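Local coordinates for protein YaeO (PDB 6JIE) that inhibits Rho-dependent transcription termination by dissociating the Rho hexamer, and is a structural homologue of the RNA chaperone Hfq, at residues Glu28-Val33 / Glu54-Glu59; Ser64-Leu69 / Pro73-Ile78. One frame throughout, in Å; residues are numbered along the deposited sequence.

Interaction 1 of 2, residues Glu28-Val33 / Glu54-Glu59; sequences EVYYGV and ETWLLE
Tyr30 and Trp56 meet because each carries its CG opposite its own carbonyl carbon and beside its backbone N (chi1 -60° in Tyr30, and much the same in Trp56), so that both rings swing into the gap between the strands 29-31 and 55-59. Leu58, two residues beyond Trp56 on the same side of its strand, has the same first torsion and sends both methyl groups to the tyrosine.

The aromatic pair is edge-to-face. Tyr30 presents the edge formed by CD1 and CE1 to one face of the indole, with its ring centroid 4.7 Å from that of the five-membered ring and the planes at 65°. The closest approach, Tyr30 CD1 to Trp56 CD2 at 3.5 Å, falls on the bond shared by the two indole rings, where a polarised aromatic C-H meets dense pi electrons. On the opposite face of the indole lies the aliphatic CG of Glu54, from the residue just before the strand, and the backbone O of Tyr31 sits at the indole edge, 3.6 Å from Trp56 CZ3.

Leu58 takes a face of the tyrosine instead. Its CD2 stands 3.9 Å from the Tyr30 ring centroid, 20° off the normal, a CH-pi contact, while CD1 packs nearer the root of the ring, 3.8 Å from Tyr30 CG. A branched leucine suits this place because its two methyls can span the ring from CG to CZ.

The two strands belong to different sheets, with axes 9.5 Å apart, and Leu49 of strand 45-50 also touches both Tyr30 and Trp56. Large flat side chains are suited to bridging such a distance. With dispersion and C-H to pi attraction as the bonding across this contact, its cohesion depends on the fit of ring edge, ring face and methyl groups.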
ATOM      1  N   GLU A  28       5.859 -19.563  -1.243  1.00 16.02           N
ATOM      2  CA  GLU A  28       5.165 -18.689  -0.309  1.00 12.94           C
ATOM      3  C   GLU A  28       4.893 -17.330  -0.943  1.00 11.60           C
ATOM      4  O   GLU A  28       5.739 -16.780  -1.653  1.00 13.10           O
ATOM      5  CB  GLU A  28       5.970 -18.493   0.971  1.00 19.80           C
ATOM      6  CG  GLU A  28       5.150 -17.765   2.032  1.00 25.42           C
ATOM      7  CD  GLU A  28       5.748 -17.797   3.424  1.00 28.41           C
ATOM      8  OE1 GLU A  28       6.733 -18.540   3.656  1.00 30.66           O
ATOM      9  OE2 GLU A  28       5.209 -17.067   4.290  1.00 21.76           O
ATOM     10  N   VAL A  29       3.722 -16.771  -0.657  1.00 16.03           N
ATOM     11  CA  VAL A  29       3.325 -15.467  -1.183  1.00 13.10           C
ATOM     12  C   VAL A  29       3.312 -14.443  -0.055  1.00 11.54           C
ATOM     13  O   VAL A  29       2.882 -14.742   1.065  1.00 14.33           O
ATOM     14  CB  VAL A  29       1.949 -15.543  -1.873  1.00 18.76           C
ATOM     15  CG1 VAL A  29       1.480 -14.158  -2.266  1.00 20.97           C
ATOM     16  CG2 VAL A  29       2.038 -16.434  -3.090  1.00 19.14           C
ATOM     17  N   TYR A  30       3.808 -13.240  -0.347  1.00 10.02           N
ATOM     18  CA  TYR A  30       3.745 -12.105   0.567  1.00 12.94           C
ATOM     19  C   TYR A  30       3.146 -10.918  -0.165  1.00 12.97           C
ATOM     20  O   TYR A  30       3.468 -10.695  -1.334  1.00 14.47           O
ATOM     21  CB  TYR A  30       5.127 -11.700   1.074  1.00 11.20           C
ATOM     22  CG  TYR A  30       5.904 -12.753   1.836  1.00  8.50           C
ATOM     23  CD1 TYR A  30       5.958 -12.728   3.220  1.00 12.92           C
ATOM     24  CD2 TYR A  30       6.611 -13.750   1.162  1.00 18.53           C
ATOM     25  CE1 TYR A  30       6.693 -13.668   3.930  1.00 12.03           C
ATOM     26  CE2 TYR A  30       7.346 -14.706   1.866  1.00 20.62           C
ATOM     27  CZ  TYR A  30       7.381 -14.651   3.246  1.00 15.33           C
ATOM     28  OH  TYR A  30       8.102 -15.573   3.962  1.00 19.08           O
ATOM     29  N   TYR A  31       2.308 -10.140   0.526  1.00 15.09           N
ATOM     30  CA  TYR A  31       1.721  -8.918  -0.021  1.00 15.56           C
ATOM     31  C   TYR A  31       2.143  -7.721   0.828  1.00 12.74           C
ATOM     32  O   TYR A  31       2.145  -7.802   2.056  1.00 12.23           O
ATOM     33  CB  TYR A  31       0.171  -8.988  -0.028  1.00 15.14           C
ATOM     34  CG  TYR A  31      -0.490 -10.047  -0.907  1.00 24.86           C
ATOM     35  CD1 TYR A  31      -0.599 -11.366  -0.490  1.00 26.64           C
ATOM     36  CD2 TYR A  31      -1.044  -9.710  -2.136  1.00 27.98           C
ATOM     37  CE1 TYR A  31      -1.219 -12.325  -1.294  1.00 32.45           C
ATOM     38  CE2 TYR A  31      -1.657 -10.658  -2.941  1.00 27.81           C
ATOM     39  CZ  TYR A  31      -1.744 -11.957  -2.518  1.00 32.59           C
ATOM     40  OH  TYR A  31      -2.361 -12.886  -3.323  1.00 34.62           O
ATOM     41  N   GLY A  32       2.462  -6.592   0.201  1.00  8.04           N
ATOM     42  CA  GLY A  32       2.652  -5.387   0.991  1.00  9.94           C
ATOM     43  C   GLY A  32       3.171  -4.253   0.135  1.00 11.22           C
ATOM     44  O   GLY A  32       3.014  -4.265  -1.083  1.00 12.02           O
ATOM     45  N   VAL A  33       3.808  -3.291   0.797  1.00  9.13           N
ATOM     46  CA  VAL A  33       4.375  -2.123   0.144  1.00  8.03           C
ATOM     47  C   VAL A  33       5.884  -2.300   0.061  1.00 10.04           C
ATOM     48  O   VAL A  33       6.546  -2.576   1.073  1.00 13.52           O
ATOM     49  CB  VAL A  33       4.004  -0.837   0.899  1.00 13.42           C
ATOM     50  CG1 VAL A  33       4.649   0.390   0.228  1.00 17.54           C
ATOM     51  CG2 VAL A  33       2.482  -0.712   0.972  1.00 17.91           C
ATOM     52  N   GLU A  54       3.536  -6.823   9.695  1.00 19.59           N
ATOM     53  CA  GLU A  54       4.969  -6.853   9.946  1.00 17.58           C
ATOM     54  C   GLU A  54       5.706  -6.544   8.653  1.00 18.54           C
ATOM     55  O   GLU A  54       5.134  -6.570   7.557  1.00 16.63           O
ATOM     56  CB  GLU A  54       5.408  -8.212  10.493  1.00 25.76           C
ATOM     57  CG  GLU A  54       5.135  -9.339   9.525  1.00 26.70           C
ATOM     58  CD  GLU A  54       5.417 -10.708  10.120  1.00 37.44           C
ATOM     59  OE1 GLU A  54       6.527 -10.911  10.662  1.00 37.76           O
ATOM     60  OE2 GLU A  54       4.519 -11.574  10.054  1.00 36.81           O
ATOM     61  N   THR A  55       6.999  -6.279   8.799  1.00 16.69           N
ATOM     62  CA  THR A  55       7.896  -6.033   7.682  1.00 15.67           C
ATOM     63  C   THR A  55       8.847  -7.211   7.546  1.00 14.75           C
ATOM     64  O   THR A  55       9.410  -7.674   8.544  1.00 14.26           O
ATOM     65  CB  THR A  55       8.681  -4.735   7.886  1.00 18.30           C
ATOM     66  OG1 THR A  55       7.768  -3.630   7.946  1.00 23.03           O
ATOM     67  CG2 THR A  55       9.644  -4.512   6.729  1.00 14.70           C
ATOM     68  N   TRP A  56       8.998  -7.704   6.319  1.00 10.99           N
ATOM     69  CA  TRP A  56       9.866  -8.835   6.014  1.00 11.51           C
ATOM     70  C   TRP A  56      11.072  -8.367   5.215  1.00 12.87           C
ATOM     71  O   TRP A  56      10.963  -7.472   4.370  1.00 12.66           O
ATOM     72  CB  TRP A  56       9.121  -9.910   5.206  1.00 12.80           C
ATOM     73  CG  TRP A  56       7.853 -10.439   5.845  1.00 13.51           C
ATOM     74  CD1 TRP A  56       7.752 -11.345   6.874  1.00 15.85           C
ATOM     75  CD2 TRP A  56       6.507 -10.118   5.465  1.00 14.62           C
ATOM     76  NE1 TRP A  56       6.428 -11.593   7.156  1.00 16.69           N
ATOM     77  CE2 TRP A  56       5.644 -10.847   6.310  1.00 19.14           C
ATOM     78  CE3 TRP A  56       5.952  -9.279   4.492  1.00 14.37           C
ATOM     79  CZ2 TRP A  56       4.259 -10.764   6.213  1.00 23.36           C
ATOM     80  CZ3 TRP A  56       4.566  -9.197   4.397  1.00 19.02           C
ATOM     81  CH2 TRP A  56       3.739  -9.935   5.257  1.00 27.16           C
ATOM     82  N   LEU A  57      12.230  -8.974   5.487  1.00 14.36           N
ATOM     83  CA  LEU A  57      13.399  -8.850   4.619  1.00 15.94           C
ATOM     84  C   LEU A  57      13.492 -10.136   3.821  1.00 12.21           C
ATOM     85  O   LEU A  57      13.904 -11.174   4.356  1.00 13.99           O
ATOM     86  CB  LEU A  57      14.687  -8.616   5.405  1.00 16.34           C
ATOM     87  CG  LEU A  57      14.761  -7.325   6.207  1.00 18.39           C
ATOM     88  CD1 LEU A  57      16.139  -7.178   6.812  1.00 17.79           C
ATOM     89  CD2 LEU A  57      14.415  -6.135   5.326  1.00 21.28           C
ATOM     90  N   LEU A  58      13.117 -10.054   2.551  1.00 11.59           N
ATOM     91  CA  LEU A  58      12.998 -11.202   1.665  1.00 11.90           C
ATOM     92  C   LEU A  58      14.144 -11.193   0.674  1.00 13.40           C
ATOM     93  O   LEU A  58      14.359 -10.198  -0.025  1.00 16.00           O
ATOM     94  CB  LEU A  58      11.660 -11.175   0.929  1.00 11.69           C
ATOM     95  CG  LEU A  58      10.465 -11.236   1.873  1.00 19.29           C
ATOM     96  CD1 LEU A  58       9.165 -10.868   1.150  1.00 13.35           C
ATOM     97  CD2 LEU A  58      10.389 -12.638   2.438  1.00 19.68           C
ATOM     98  N   GLU A  59      14.858 -12.308   0.599  1.00 15.80           N
ATOM     99  CA  GLU A  59      16.061 -12.384  -0.216  1.00 14.07           C
ATOM    100  C   GLU A  59      15.714 -12.254  -1.687  1.00 14.76           C
ATOM    101  O   GLU A  59      14.919 -13.038  -2.218  1.00 14.25           O
ATOM    102  CB  GLU A  59      16.769 -13.708   0.030  1.00 14.77           C
ATOM    103  CG  GLU A  59      17.345 -13.877   1.410  1.00 16.61           C
ATOM    104  CD  GLU A  59      17.770 -15.309   1.637  1.00 26.28           C
ATOM    105  OE1 GLU A  59      18.828 -15.728   1.107  1.00 27.38           O
ATOM    106  OE2 GLU A  59      17.015 -16.024   2.315  1.00 29.04           O
TER

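Interaction 2 of 2, residues Ser64-Leu69 / Pro73-Ile78; sequences SSMEAL and PHFSVI
The Phe75 ring has the terminal methyl of Met66 over one face and the backbone N of Ala68 and C of Glu67 at its edge. Met66 CE lies 3.7 Å above the ring plane, offset toward the rim by CZ, and makes a CH-pi contact 25° off the normal. The sulfur approaches more obliquely, with SD 4.9 Å from the Phe75 ring centroid, so the pair is also a Met-aromatic contact. Met66 runs extended as far as SD and then bends (chi3 69°), which turns the methyl onto the ring; an unbranched, flexible methionine is well suited to this reach. On the side of the ring plane away from the methionine, Ala68 CB packs 3.7 Å from Phe75 CE1, and the short alanine side chain lets the ring come close to the strand.

Beside this apolar cluster the segments pair as the two arms of a beta hairpin, at the margin of the antiparallel sheet that also includes strands 19-24 and 29-31. Met66 and Ile78 form a hydrogen-bonded pair: Met66 N donates to Ile78 O at 2.9 Å, and Ile78 N returns a nearly straight bond to Met66 O at 2.8 Å. Nearer the connecting loop, Ala68 N donates to Ser76 O at 2.7 Å. A water also donates to Ala68 O and, weakly, to Ser76 O, adding a second link between the arms where the loop begins.

Glu67 and Val77 make the intervening non-hydrogen-bonded pair and carry their side chains to the face opposite Met66 and Ile78. There Glu67 CG rests 3.9 Å from Val77 CG2, so the aliphatic part of the glutamate packs against the valine while its carboxylate reaches on toward Lys21 in a long, weak ion pair. On the other side Met66 is buried against Ile10 and Ala13 of helix 9-15.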
ATOM      1  N   SER A  64      10.650 -15.476  -6.888  1.00 12.52           N
ATOM      2  CA  SER A  64      10.167 -16.082  -8.123  1.00 13.66           C
ATOM      3  C   SER A  64       9.420 -15.086  -8.998  1.00 14.54           C
ATOM      4  O   SER A  64       9.590 -15.089 -10.220  1.00 17.88           O
ATOM      5  CB  SER A  64       9.254 -17.273  -7.820  1.00 23.36           C
ATOM      6  OG  SER A  64       8.792 -17.871  -9.021  1.00 27.15           O
ATOM      7  N   SER A  65       8.599 -14.226  -8.403  1.00 13.34           N
ATOM      8  CA  SER A  65       7.865 -13.246  -9.192  1.00 12.55           C
ATOM      9  C   SER A  65       7.484 -12.072  -8.306  1.00 11.77           C
ATOM     10  O   SER A  65       7.408 -12.188  -7.078  1.00 12.34           O
ATOM     11  CB  SER A  65       6.613 -13.861  -9.835  1.00 20.57           C
ATOM     12  OG  SER A  65       5.696 -14.328  -8.853  1.00 20.70           O
ATOM     13  N   MET A  66       7.279 -10.923  -8.951  1.00 10.85           N
ATOM     14  CA  MET A  66       6.745  -9.727  -8.307  1.00  8.86           C
ATOM     15  C   MET A  66       5.560  -9.249  -9.132  1.00  9.90           C
ATOM     16  O   MET A  66       5.684  -9.063 -10.348  1.00 15.61           O
ATOM     17  CB  MET A  66       7.802  -8.611  -8.204  1.00 12.69           C
ATOM     18  CG  MET A  66       7.231  -7.268  -7.772  1.00 12.64           C
ATOM     19  SD  MET A  66       8.554  -6.082  -7.441  1.00 15.38           S
ATOM     20  CE  MET A  66       9.157  -5.843  -9.113  1.00 13.52           C
ATOM     21  N   GLU A  67       4.413  -9.071  -8.481  1.00 10.03           N
ATOM     22  CA  GLU A  67       3.171  -8.690  -9.147  1.00 10.43           C
ATOM     23  C   GLU A  67       2.699  -7.343  -8.616  1.00 13.29           C
ATOM     24  O   GLU A  67       2.632  -7.137  -7.402  1.00 11.39           O
ATOM     25  CB  GLU A  67       2.093  -9.759  -8.924  1.00 11.47           C
ATOM     26  CG  GLU A  67       0.706  -9.389  -9.433  1.00 12.90           C
ATOM     27  CD  GLU A  67      -0.283 -10.520  -9.285  1.00 18.17           C
ATOM     28  OE1 GLU A  67       0.149 -11.649  -9.016  1.00 21.14           O
ATOM     29  OE2 GLU A  67      -1.491 -10.291  -9.463  1.00 32.10           O
ATOM     30  N   ALA A  68       2.377  -6.422  -9.525  1.00 10.87           N
ATOM     31  CA  ALA A  68       1.799  -5.144  -9.129  1.00 15.61           C
ATOM     32  C   ALA A  68       0.411  -5.328  -8.528  1.00 16.27           C
ATOM     33  O   ALA A  68      -0.430  -6.045  -9.083  1.00 17.58           O
ATOM     34  CB  ALA A  68       1.717  -4.216 -10.336  1.00 19.84           C
ATOM     35  N   LEU A  69       0.156  -4.665  -7.397  1.00 13.23           N
ATOM     36  CA  LEU A  69      -1.180  -4.619  -6.819  1.00 10.37           C
ATOM     37  C   LEU A  69      -1.877  -3.284  -7.072  1.00 11.46           C
ATOM     38  O   LEU A  69      -2.936  -3.021  -6.491  1.00 19.50           O
ATOM     39  CB  LEU A  69      -1.135  -4.908  -5.314  1.00 12.54           C
ATOM     40  CG  LEU A  69      -0.588  -6.289  -4.951  1.00 15.00           C
ATOM     41  CD1 LEU A  69      -0.537  -6.473  -3.443  1.00 15.16           C
ATOM     42  CD2 LEU A  69      -1.413  -7.392  -5.618  1.00 15.80           C
ATOM     43  N   PRO A  73       2.359   2.171 -14.834  1.00 21.42           N
ATOM     44  CA  PRO A  73       2.852   1.842 -16.176  1.00 23.06           C
ATOM     45  C   PRO A  73       4.096   0.971 -16.203  1.00 19.78           C
ATOM     46  O   PRO A  73       4.609   0.701 -17.294  1.00 26.48           O
ATOM     47  CB  PRO A  73       3.156   3.226 -16.761  1.00 24.27           C
ATOM     48  CG  PRO A  73       3.609   3.994 -15.575  1.00 23.33           C
ATOM     49  CD  PRO A  73       2.684   3.565 -14.469  1.00 21.48           C
ATOM     50  N   HIS A  74       4.597   0.520 -15.058  1.00 18.15           N
ATOM     51  CA  HIS A  74       5.924  -0.079 -15.032  1.00 17.21           C
ATOM     52  C   HIS A  74       5.886  -1.589 -15.215  1.00 16.40           C
ATOM     53  O   HIS A  74       6.659  -2.129 -16.009  1.00 21.69           O
ATOM     54  CB  HIS A  74       6.630   0.297 -13.736  1.00 15.07           C
ATOM     55  CG  HIS A  74       6.637   1.769 -13.491  1.00 18.10           C
ATOM     56  ND1 HIS A  74       7.391   2.634 -14.249  1.00 23.96           N
ATOM     57  CD2 HIS A  74       5.937   2.534 -12.621  1.00 16.30           C
ATOM     58  CE1 HIS A  74       7.179   3.872 -13.839  1.00 21.48           C
ATOM     59  NE2 HIS A  74       6.299   3.840 -12.856  1.00 16.87           N
ATOM     60  N   PHE A  75       4.999  -2.278 -14.499  1.00 15.63           N
ATOM     61  CA  PHE A  75       4.897  -3.722 -14.650  1.00 22.03           C
ATOM     62  C   PHE A  75       3.539  -4.201 -14.163  1.00 13.66           C
ATOM     63  O   PHE A  75       2.866  -3.543 -13.360  1.00 12.24           O
ATOM     64  CB  PHE A  75       6.022  -4.462 -13.900  1.00 14.86           C
ATOM     65  CG  PHE A  75       6.091  -4.152 -12.429  1.00 11.99           C
ATOM     66  CD1 PHE A  75       5.353  -4.893 -11.513  1.00 11.74           C
ATOM     67  CD2 PHE A  75       6.918  -3.142 -11.958  1.00 10.97           C
ATOM     68  CE1 PHE A  75       5.429  -4.616 -10.160  1.00 13.37           C
ATOM     69  CE2 PHE A  75       6.998  -2.856 -10.613  1.00 12.37           C
ATOM     70  CZ  PHE A  75       6.253  -3.603  -9.706  1.00 15.49           C
ATOM     71  N   SER A  76       3.159  -5.374 -14.667  1.00 13.46           N
ATOM     72  CA  SER A  76       2.091  -6.185 -14.099  1.00 10.81           C
ATOM     73  C   SER A  76       2.721  -7.319 -13.294  1.00 11.27           C
ATOM     74  O   SER A  76       2.849  -7.217 -12.065  1.00 14.51           O
ATOM     75  CB  SER A  76       1.179  -6.729 -15.197  1.00 17.62           C
ATOM     76  OG  SER A  76       0.409  -5.682 -15.763  1.00 24.50           O
ATOM     77  N   VAL A  77       3.151  -8.388 -13.972  1.00 16.48           N
ATOM     78  CA  VAL A  77       3.857  -9.497 -13.331  1.00 12.28           C
ATOM     79  C   VAL A  77       5.257  -9.606 -13.919  1.00 11.99           C
ATOM     80  O   VAL A  77       5.423  -9.678 -15.145  1.00 16.26           O
ATOM     81  CB  VAL A  77       3.103 -10.828 -13.492  1.00 14.14           C
ATOM     82  CG1 VAL A  77       3.845 -11.931 -12.749  1.00 14.98           C
ATOM     83  CG2 VAL A  77       1.691 -10.703 -12.967  1.00 17.67           C
ATOM     84  N   ILE A  78       6.255  -9.603 -13.038  1.00 12.20           N
ATOM     85  CA  ILE A  78       7.659  -9.796 -13.374  1.00 15.17           C
ATOM     86  C   ILE A  78       8.048 -11.175 -12.876  1.00 15.63           C
ATOM     87  O   ILE A  78       7.816 -11.503 -11.706  1.00 13.24           O
ATOM     88  CB  ILE A  78       8.553  -8.720 -12.728  1.00 15.90           C
ATOM     89  CG1 ILE A  78       8.231  -7.326 -13.286  1.00 24.76           C
ATOM     90  CG2 ILE A  78      10.019  -9.059 -12.903  1.00 16.02           C
ATOM     91  CD1 ILE A  78       8.530  -7.162 -14.750  1.00 26.43           C
TER
HETATM   92  O   HOH W   1      -0.574  -6.941 -11.604  1.00 12.73           O

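In the fold
Along the chain the two contacts come in series, interaction 1 closing before interaction 2 opens, and strand 63-68 is the next strand after 55-59. Their centres are about 14 Å apart. Interaction 2 forms one margin of the four-stranded antiparallel sheet, whose other outermost strand, 29-31, supplies one side of interaction 1; strand 19-24 lies between 29-31 and 63-68. Interaction 1 then joins that sheet to the three-stranded sheet ending in 55-59. The contacts also touch directly, Tyr31 CD2 packing 3.5 Å from Leu69 CD1. One contact bridges the two sheets and the other holds the C-terminal hairpin at the margin, within one small domain, consistent with the reported homology to Hfq.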